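Local coordinates for carbohydrate binding protein (PDB 3HZB), which binds calcium ions through a betagamma-crystallin domain, part of a longer, probably secreted protein that may also bind carbohydrate, at residues I3-D8 / G16-G21; S39-T44 / S69-T74; A49-D54 / D77-I82. One frame throughout, in Å; residues are numbered along the deposited sequence.

Contact 1. Residues I3-D8 / G16-G21; sequences ITVYKD and GGLTIG. With CA (calcium ion), chain L.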
loop_
_atom_site.group_PDB
_atom_site.type_symbol
_atom_site.label_atom_id
_atom_site.label_comp_id
_atom_site.label_asym_id
_atom_site.label_seq_id
_atom_site.Cartn_x
_atom_site.Cartn_y
_atom_site.Cartn_z
ATOM N N ILE B 3 -5.064 8.043 -3.257
ATOM C CA ILE B 3 -5.082 7.791 -1.823
ATOM C C ILE B 3 -6.510 7.653 -1.316
ATOM O O ILE B 3 -7.384 8.435 -1.674
ATOM C CB ILE B 3 -4.377 8.926 -1.050
ATOM C CG1 ILE B 3 -2.877 8.905 -1.374
ATOM C CG2 ILE B 3 -4.609 8.769 0.442
ATOM C CD1 ILE B 3 -2.091 10.005 -0.719
ATOM N N THR B 4 -6.746 6.634 -0.501
ATOM C CA THR B 4 -8.065 6.419 0.070
ATOM C C THR B 4 -7.907 6.358 1.585
ATOM O O THR B 4 -7.045 5.651 2.099
ATOM C CB THR B 4 -8.699 5.107 -0.438
ATOM O OG1 THR B 4 -8.813 5.157 -1.867
ATOM C CG2 THR B 4 -10.088 4.925 0.154
ATOM N N VAL B 5 -8.720 7.132 2.294
ATOM C CA VAL B 5 -8.665 7.149 3.748
ATOM C C VAL B 5 -9.913 6.456 4.278
ATOM O O VAL B 5 -11.024 6.728 3.823
ATOM C CB VAL B 5 -8.576 8.593 4.281
ATOM C CG1 VAL B 5 -7.280 9.217 3.805
ATOM C CG2 VAL B 5 -9.770 9.422 3.795
ATOM N N TYR B 6 -9.722 5.555 5.236
ATOM C CA TYR B 6 -10.839 4.802 5.786
ATOM C C TYR B 6 -11.160 5.133 7.226
ATOM O O TYR B 6 -10.274 5.458 8.024
ATOM C CB TYR B 6 -10.577 3.298 5.682
ATOM C CG TYR B 6 -10.344 2.798 4.278
ATOM C CD1 TYR B 6 -9.105 2.958 3.661
ATOM C CD2 TYR B 6 -11.357 2.153 3.568
ATOM C CE1 TYR B 6 -8.875 2.491 2.376
ATOM C CE2 TYR B 6 -11.137 1.679 2.273
ATOM C CZ TYR B 6 -9.892 1.854 1.687
ATOM O OH TYR B 6 -9.652 1.400 0.413
ATOM N N LYS B 7 -12.442 5.018 7.551
ATOM C CA LYS B 7 -12.922 5.286 8.893
ATOM C C LYS B 7 -12.393 4.240 9.868
ATOM O O LYS B 7 -12.009 4.575 10.969
ATOM C CB LYS B 7 -14.453 5.284 8.918
ATOM C CG LYS B 7 -15.061 5.668 10.267
ATOM C CD LYS B 7 -16.585 5.559 10.223
ATOM C CE LYS B 7 -17.219 6.054 11.515
ATOM N NZ LYS B 7 -17.116 7.538 11.642
ATOM N N ASP B 8 -12.369 2.975 9.462
ATOM C CA ASP B 8 -11.892 1.907 10.339
ATOM C C ASP B 8 -10.562 1.307 9.917
ATOM O O ASP B 8 -10.088 1.527 8.807
ATOM C CB ASP B 8 -12.920 0.772 10.411
ATOM C CG ASP B 8 -14.245 1.217 10.981
ATOM O OD1 ASP B 8 -14.266 2.206 11.741
ATOM O OD2 ASP B 8 -15.266 0.566 10.682
ATOM N N GLY B 16 -12.939 7.904 1.882
ATOM C CA GLY B 16 -12.888 9.103 1.070
ATOM C C GLY B 16 -11.705 8.990 0.126
ATOM O O GLY B 16 -10.623 8.578 0.534
ATOM N N GLY B 17 -11.909 9.341 -1.138
ATOM C CA GLY B 17 -10.830 9.268 -2.105
ATOM C C GLY B 17 -10.158 10.618 -2.274
ATOM O O GLY B 17 -10.836 11.633 -2.446
ATOM N N LEU B 18 -8.828 10.630 -2.225
ATOM C CA LEU B 18 -8.069 11.869 -2.365
ATOM C C LEU B 18 -7.108 11.807 -3.551
ATOM O O LEU B 18 -6.646 10.735 -3.940
ATOM C CB LEU B 18 -7.250 12.145 -1.099
ATOM C CG LEU B 18 -7.900 11.945 0.275
ATOM C CD1 LEU B 18 -6.867 12.239 1.362
ATOM C CD2 LEU B 18 -9.110 12.838 0.424
ATOM N N THR B 19 -6.823 12.970 -4.126
ATOM C CA THR B 19 -5.888 13.074 -5.235
ATOM C C THR B 19 -4.873 14.129 -4.813
ATOM O O THR B 19 -4.930 14.631 -3.688
ATOM C CB THR B 19 -6.584 13.521 -6.549
ATOM O OG1 THR B 19 -7.286 14.754 -6.336
ATOM C CG2 THR B 19 -7.559 12.456 -7.021
ATOM N N ILE B 20 -3.937 14.457 -5.698
ATOM C CA ILE B 20 -2.932 15.466 -5.382
ATOM C C ILE B 20 -3.628 16.746 -4.938
ATOM O O ILE B 20 -4.585 17.190 -5.572
ATOM C CB ILE B 20 -2.050 15.773 -6.612
ATOM C CG1 ILE B 20 -1.149 14.574 -6.918
ATOM C CG2 ILE B 20 -1.221 17.027 -6.364
ATOM C CD1 ILE B 20 -0.137 14.272 -5.828
ATOM N N GLY B 21 -3.154 17.336 -3.847
ATOM C CA GLY B 21 -3.770 18.560 -3.371
ATOM C C GLY B 21 -3.810 18.676 -1.860
ATOM O O GLY B 21 -3.356 17.782 -1.143
HETATM CA CA CA L . -11.647 5.522 13.184
HETATM O O HOH W 1 -12.715 3.024 13.727
HETATM O O HOH W 2 -11.304 4.345 15.515
HETATM O O HOH W 3 -13.955 6.324 14.064
#
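Ile3 and Val5 pair with Leu18 and Gly16 as hydrogen-bonded antiparallel partners, and Thr4 faces Gly17 between them as a non-hydrogen-bonded pair. Of the four backbone bonds the shortest runs from Leu18 N to Ile3 O, 2.7 Å and close to straight (171°). Its return bond, Ile3 N to Leu18 O, stretches to 3.2 Å and is more bent. At the other pair Val5 N reaches Gly16 O and Gly16 N reaches Val5 O, both at 3.0 Å. Apolar packing lies on the face carrying Ile3, Val5 and Leu18, with Leu18 CD1 as the common point. It lies 3.9 Å from Val5 CG1, the two side chains crossing at about a right angle, and 4.2 Å from Ile3 CG2. Val5 CG2, held between its backbone N and carbonyl carbon, rests beside Gly16, 3.5 Å from Gly16 O. Thr4 is on the other face, its OG1 hydrogen-bonded to Gln45 of the second subunit. Beyond the paired residues the chain turns a corner at Lys7, whose carbonyl O binds a calcium ion at 2.4 Å. The arrangement is the opening beta hairpin of a betagamma-crystallin Greek key, delivering a backbone calcium ligand from the corner at Lys7.

Contact 2. Residues S39-T44 / S69-T74; sequences SSLRIT and SCLNTT. With CA (calcium ion), chain L; CA (calcium ion), chain K.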
loop_
_atom_site.group_PDB
_atom_site.type_symbol
_atom_site.label_atom_id
_atom_site.label_comp_id
_atom_site.label_asym_id
_atom_site.label_seq_id
_atom_site.Cartn_x
_atom_site.Cartn_y
_atom_site.Cartn_z
ATOM N N SER B 39 -8.658 5.962 10.301
ATOM C CA SER B 39 -7.914 4.881 10.952
ATOM C C SER B 39 -6.980 4.078 10.052
ATOM O O SER B 39 -6.065 3.419 10.539
ATOM C CB SER B 39 -8.875 3.925 11.648
ATOM O OG SER B 39 -9.388 4.528 12.811
ATOM N N SER B 40 -7.219 4.100 8.749
ATOM C CA SER B 40 -6.333 3.388 7.834
ATOM C C SER B 40 -6.319 4.103 6.492
ATOM O O SER B 40 -7.210 4.909 6.200
ATOM C CB SER B 40 -6.754 1.912 7.675
ATOM O OG SER B 40 -8.032 1.759 7.088
ATOM N N LEU B 41 -5.292 3.834 5.693
ATOM C CA LEU B 41 -5.163 4.475 4.392
ATOM C C LEU B 41 -4.486 3.598 3.360
ATOM O O LEU B 41 -3.547 2.872 3.668
ATOM C CB LEU B 41 -4.321 5.751 4.480
ATOM C CG LEU B 41 -4.547 6.875 5.483
ATOM C CD1 LEU B 41 -4.022 6.478 6.855
ATOM C CD2 LEU B 41 -3.796 8.105 4.983
ATOM N N ARG B 42 -4.968 3.679 2.127
ATOM C CA ARG B 42 -4.346 2.955 1.033
ATOM C C ARG B 42 -3.635 4.055 0.262
ATOM O O ARG B 42 -4.203 5.122 0.026
ATOM C CB ARG B 42 -5.381 2.294 0.124
ATOM C CG ARG B 42 -5.946 0.980 0.636
ATOM C CD ARG B 42 -6.941 0.422 -0.367
ATOM N NE ARG B 42 -7.642 -0.759 0.127
ATOM C CZ ARG B 42 -7.152 -1.994 0.103
ATOM N NH1 ARG B 42 -5.944 -2.229 -0.397
ATOM N NH2 ARG B 42 -7.875 -2.999 0.582
ATOM N N ILE B 43 -2.388 3.818 -0.110
ATOM C CA ILE B 43 -1.669 4.827 -0.864
ATOM C C ILE B 43 -0.996 4.239 -2.092
ATOM O O ILE B 43 -0.161 3.334 -2.003
ATOM C CB ILE B 43 -0.668 5.585 0.045
ATOM C CG1 ILE B 43 0.585 5.957 -0.739
ATOM C CG2 ILE B 43 -0.392 4.791 1.300
ATOM C CD1 ILE B 43 1.533 6.780 0.056
ATOM N N THR B 44 -1.406 4.745 -3.250
ATOM C CA THR B 44 -0.876 4.282 -4.520
ATOM C C THR B 44 0.584 4.669 -4.688
ATOM O O THR B 44 0.987 5.800 -4.405
ATOM C CB THR B 44 -1.702 4.846 -5.697
ATOM O OG1 THR B 44 -3.046 4.352 -5.609
ATOM C CG2 THR B 44 -1.096 4.421 -7.034
ATOM N N SER B 69 -2.618 -0.142 7.599
ATOM C CA SER B 69 -3.863 -0.784 8.000
ATOM C C SER B 69 -4.461 -0.334 9.328
ATOM O O SER B 69 -5.607 -0.660 9.625
ATOM C CB SER B 69 -3.667 -2.302 8.036
ATOM O OG SER B 69 -2.691 -2.647 9.003
ATOM N N CYS B 70 -3.705 0.404 10.130
ATOM C CA CYS B 70 -4.226 0.851 11.418
ATOM C C CYS B 70 -3.265 1.850 12.042
ATOM O O CYS B 70 -2.214 1.470 12.561
ATOM C CB CYS B 70 -4.393 -0.359 12.339
ATOM S SG CYS B 70 -5.675 -0.276 13.641
ATOM N N LEU B 71 -3.620 3.128 11.974
ATOM C CA LEU B 71 -2.780 4.175 12.536
ATOM C C LEU B 71 -2.512 3.900 14.010
ATOM O O LEU B 71 -3.342 3.303 14.698
ATOM C CB LEU B 71 -3.459 5.534 12.374
ATOM C CG LEU B 71 -3.686 5.935 10.912
ATOM C CD1 LEU B 71 -4.515 7.207 10.851
ATOM C CD2 LEU B 71 -2.346 6.123 10.214
ATOM N N ASN B 72 -1.355 4.336 14.493
ATOM C CA ASN B 72 -0.998 4.111 15.888
ATOM C C ASN B 72 -1.754 5.037 16.835
ATOM O O ASN B 72 -2.567 5.857 16.404
ATOM C CB ASN B 72 0.519 4.252 16.074
ATOM C CG ASN B 72 1.030 5.638 15.741
ATOM O OD1 ASN B 72 2.233 5.834 15.559
ATOM N ND2 ASN B 72 0.130 6.609 15.676
ATOM N N THR B 73 -1.484 4.895 18.129
ATOM C CA THR B 73 -2.148 5.695 19.152
ATOM C C THR B 73 -1.999 7.199 18.956
ATOM O O THR B 73 -2.880 7.969 19.335
ATOM C CB THR B 73 -1.618 5.344 20.553
ATOM O OG1 THR B 73 -1.763 3.937 20.776
ATOM C CG2 THR B 73 -2.393 6.103 21.618
ATOM N N THR B 74 -0.880 7.612 18.374
ATOM C CA THR B 74 -0.617 9.025 18.147
ATOM C C THR B 74 -1.425 9.595 16.986
ATOM O O THR B 74 -1.774 10.778 16.987
ATOM C CB THR B 74 0.881 9.270 17.860
ATOM O OG1 THR B 74 1.662 8.830 18.977
ATOM C CG2 THR B 74 1.150 10.750 17.627
HETATM CA CA CA L . -11.647 5.522 13.184
HETATM CA CA CA K . -0.833 0.570 -2.211
HETATM O O HOH W 4 -3.186 1.718 -3.400
HETATM O O HOH W 2 -11.304 4.345 15.515
HETATM O O HOH W 3 -13.955 6.324 14.064
HETATM O O HOH W 1 -12.715 3.024 13.727
#
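Ser39 and Leu71 meet through one backbone bond, Leu71 N to Ser39 O at 2.8 Å and nearly straight (166°), the donor tilted 24° from the carbonyl plane. The same oxygen also takes a CA-H contact from Cys70 CA at 3.3 Å. Leu71 folds back over this carbonyl: with CG anti to its own carbonyl carbon (chi1 -62°), Leu71 CG comes to 3.5 Å from Ser39 O. Farther out, Leu71 CD2 meets Leu41 CD1 at 3.8 Å, the two side chains crossing at about a right angle. Ser40 adds its CB, which touches Ser69 O at 3.4 Å, while Ser40 OG turns to a hydrogen bond with Asp8 O. Ser39 OG is a calcium ligand at 2.5 Å and is also hydrogen-bonded to Asn76 OD1. At the far end of 40-43 Ile43 O binds another calcium ion at a long 2.9 Å, with Asp67 of the same chain and Ile43 and Asp67 of the second subunit. Ser39 and Ser40 form a classic beta bulge opposite Tyr6 on strand 3-6. Loop 69-74, tied to Cys9 by the Cys70 disulfide, lies against the start of strand 40-43, and Leu41 packs between Val5 of strand 3-6 and Leu51 of strand 47-52.

Contact 3. Residues A49-D54 / D77-I82; sequences AILYQD and DKVSSI. With CA (calcium ion), chain M; CA (calcium ion), chain L.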
loop_
_atom_site.group_PDB
_atom_site.type_symbol
_atom_site.label_atom_id
_atom_site.label_comp_id
_atom_site.label_asym_id
_atom_site.label_seq_id
_atom_site.Cartn_x
_atom_site.Cartn_y
_atom_site.Cartn_z
ATOM N N ALA B 49 0.766 10.702 1.528
ATOM C CA ALA B 49 -0.087 11.589 2.300
ATOM C C ALA B 49 0.652 12.129 3.514
ATOM O O ALA B 49 1.296 11.381 4.245
ATOM C CB ALA B 49 -1.345 10.853 2.748
ATOM N N ILE B 50 0.579 13.441 3.700
ATOM C CA ILE B 50 1.190 14.077 4.856
ATOM C C ILE B 50 0.017 14.348 5.790
ATOM O O ILE B 50 -0.897 15.098 5.437
ATOM C CB ILE B 50 1.835 15.430 4.512
ATOM C CG1 ILE B 50 2.850 15.269 3.374
ATOM C CG2 ILE B 50 2.481 16.005 5.761
ATOM C CD1 ILE B 50 3.980 14.304 3.683
ATOM N N LEU B 51 0.032 13.733 6.967
ATOM C CA LEU B 51 -1.055 13.919 7.921
ATOM C C LEU B 51 -0.722 15.030 8.902
ATOM O O LEU B 51 0.438 15.221 9.263
ATOM C CB LEU B 51 -1.303 12.626 8.705
ATOM C CG LEU B 51 -1.443 11.325 7.908
ATOM C CD1 LEU B 51 -1.725 10.182 8.874
ATOM C CD2 LEU B 51 -2.560 11.446 6.883
ATOM N N TYR B 52 -1.747 15.758 9.328
ATOM C CA TYR B 52 -1.577 16.842 10.290
ATOM C C TYR B 52 -2.536 16.641 11.462
ATOM O O TYR B 52 -3.692 16.252 11.276
ATOM C CB TYR B 52 -1.858 18.193 9.624
ATOM C CG TYR B 52 -0.890 18.547 8.517
ATOM C CD1 TYR B 52 0.261 19.295 8.778
ATOM C CD2 TYR B 52 -1.109 18.113 7.212
ATOM C CE1 TYR B 52 1.168 19.603 7.758
ATOM C CE2 TYR B 52 -0.209 18.411 6.186
ATOM C CZ TYR B 52 0.927 19.157 6.468
ATOM O OH TYR B 52 1.818 19.447 5.459
ATOM N N GLN B 53 -2.055 16.910 12.669
ATOM C CA GLN B 53 -2.882 16.764 13.853
ATOM C C GLN B 53 -4.005 17.798 13.870
ATOM O O GLN B 53 -5.124 17.490 14.233
ATOM C CB GLN B 53 -2.038 16.929 15.124
ATOM C CG GLN B 53 -1.103 15.772 15.451
ATOM C CD GLN B 53 -1.833 14.551 15.985
ATOM O OE1 GLN B 53 -2.786 14.669 16.760
ATOM N NE2 GLN B 53 -1.372 13.371 15.595
ATOM N N ASP B 54 -3.716 19.024 13.463
ATOM C CA ASP B 54 -4.745 20.054 13.499
ATOM C C ASP B 54 -5.235 20.454 12.120
ATOM O O ASP B 54 -4.644 20.077 11.109
ATOM C CB ASP B 54 -4.215 21.285 14.246
ATOM C CG ASP B 54 -3.740 20.955 15.652
ATOM O OD1 ASP B 54 -4.324 20.047 16.281
ATOM O OD2 ASP B 54 -2.792 21.610 16.138
ATOM N N ASP B 77 -7.652 8.320 14.800
ATOM C CA ASP B 77 -8.730 9.211 15.220
ATOM C C ASP B 77 -8.193 10.559 15.680
ATOM O O ASP B 77 -8.692 11.129 16.648
ATOM C CB ASP B 77 -9.536 8.577 16.356
ATOM C CG ASP B 77 -10.243 7.317 15.924
ATOM O OD1 ASP B 77 -10.441 7.160 14.705
ATOM O OD2 ASP B 77 -10.611 6.495 16.790
ATOM N N LYS B 78 -7.182 11.064 14.981
ATOM C CA LYS B 78 -6.580 12.339 15.333
ATOM C C LYS B 78 -6.326 13.236 14.122
ATOM O O LYS B 78 -6.025 14.406 14.278
ATOM C CB LYS B 78 -5.247 12.109 16.061
ATOM C CG LYS B 78 -5.365 11.461 17.430
ATOM C CD LYS B 78 -6.070 12.382 18.410
ATOM C CE LYS B 78 -6.158 11.769 19.799
ATOM N NZ LYS B 78 -6.948 12.644 20.714
ATOM N N VAL B 79 -6.434 12.699 12.915
ATOM C CA VAL B 79 -6.170 13.511 11.730
ATOM C C VAL B 79 -7.231 14.586 11.496
ATOM O O VAL B 79 -8.432 14.297 11.502
ATOM C CB VAL B 79 -6.036 12.616 10.478
ATOM C CG1 VAL B 79 -5.833 13.475 9.234
ATOM C CG2 VAL B 79 -4.848 11.670 10.654
ATOM N N SER B 80 -6.775 15.825 11.300
ATOM C CA SER B 80 -7.669 16.961 11.069
ATOM C C SER B 80 -7.493 17.632 9.714
ATOM O O SER B 80 -8.345 18.411 9.285
ATOM C CB SER B 80 -7.505 17.994 12.179
ATOM O OG SER B 80 -8.091 17.509 13.368
ATOM N N SER B 81 -6.374 17.347 9.055
ATOM C CA SER B 81 -6.111 17.873 7.722
ATOM C C SER B 81 -5.046 17.009 7.063
ATOM O O SER B 81 -4.239 16.366 7.743
ATOM C CB SER B 81 -5.694 19.355 7.758
ATOM O OG SER B 81 -4.537 19.577 8.533
ATOM N N ILE B 82 -5.065 16.984 5.736
ATOM C CA ILE B 82 -4.141 16.160 4.970
ATOM C C ILE B 82 -3.705 16.832 3.683
ATOM O O ILE B 82 -4.453 17.609 3.087
ATOM C CB ILE B 82 -4.814 14.829 4.565
ATOM C CG1 ILE B 82 -5.294 14.081 5.806
ATOM C CG2 ILE B 82 -3.853 13.976 3.755
ATOM C CD1 ILE B 82 -6.117 12.848 5.484
HETATM CA CA CA M . -7.032 16.429 15.432
HETATM CA CA CA L . -11.647 5.522 13.184
HETATM O O HOH W 5 -5.172 15.732 17.191
HETATM O O HOH W 2 -11.304 4.345 15.515
HETATM O O HOH W 3 -13.955 6.324 14.064
HETATM O O HOH W 1 -12.715 3.024 13.727
HETATM O O HOH W 6 -8.235 16.950 17.920
#
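Ser81 OG is gripped twice: it donates to Asp54 O at 2.6 Å, in the plane of that carbonyl, and is hydrogen-bonded to Phe57 N. Its chi1 of 59° puts OG between the backbone N and the carbonyl carbon, close over Tyr52 CB. The Tyr52 ring presents its edge to Ser81 O, which lies in the ring plane and also accepts Tyr52 N at 3.0 Å. Ser80 N points straight at Tyr52 O (178°). On the opposite face Leu51 CD2 lies 3.9 Å from Ile82 CG1, the side chains side by side, whereas Leu51 CD1 meets Val79 CG2 almost crosswise. A calcium ion joins the segments' ends, taking Gln53 O and Lys78 O at 2.5 Å each and Ser80 OG at 2.6 Å. Asp36 OD1 and waters add to this shell; one of these waters donates to Gln53 OE1. Gln53 OE1 also touches Lys78 CB, the two side chains crossing obliquely. Gln53 NE2 is hydrogen-bonded to Thr74 O and Ser80 OG to Asn35 ND2. Gln53 O and Lys78 O stand only 3.2 Å apart, both acceptors. Their closeness suggests that the cation offsets a repulsion, probably fixing the corner at Gln53 to the loop before strand 81-86.

One calcium ion unites all three contacts: Lys7 O of contact 1, Ser39 OG of contact 2 and Asp77 OD1 of contact 3 bind it, together with Asp37 O. The second, in contact 3, borrows Asp36, so the two sites interlock in the paired-site manner of betagamma-crystallins. Contacts 1 and 2 share a sheet, joined by Tyr6 N and Ser40 O at 2.8 Å. Contact 3 belongs to the other sheet. The sheets meet where Ile3 CD1 touches Ala49 CB at 3.6 Å and Leu41 CD2 nears Leu51 CD2 at 4.0 Å. Gln53 NE2 is hydrogen-bonded to Thr74 O at 3.0 Å, tying loop 69-74 to the corner of 49-54.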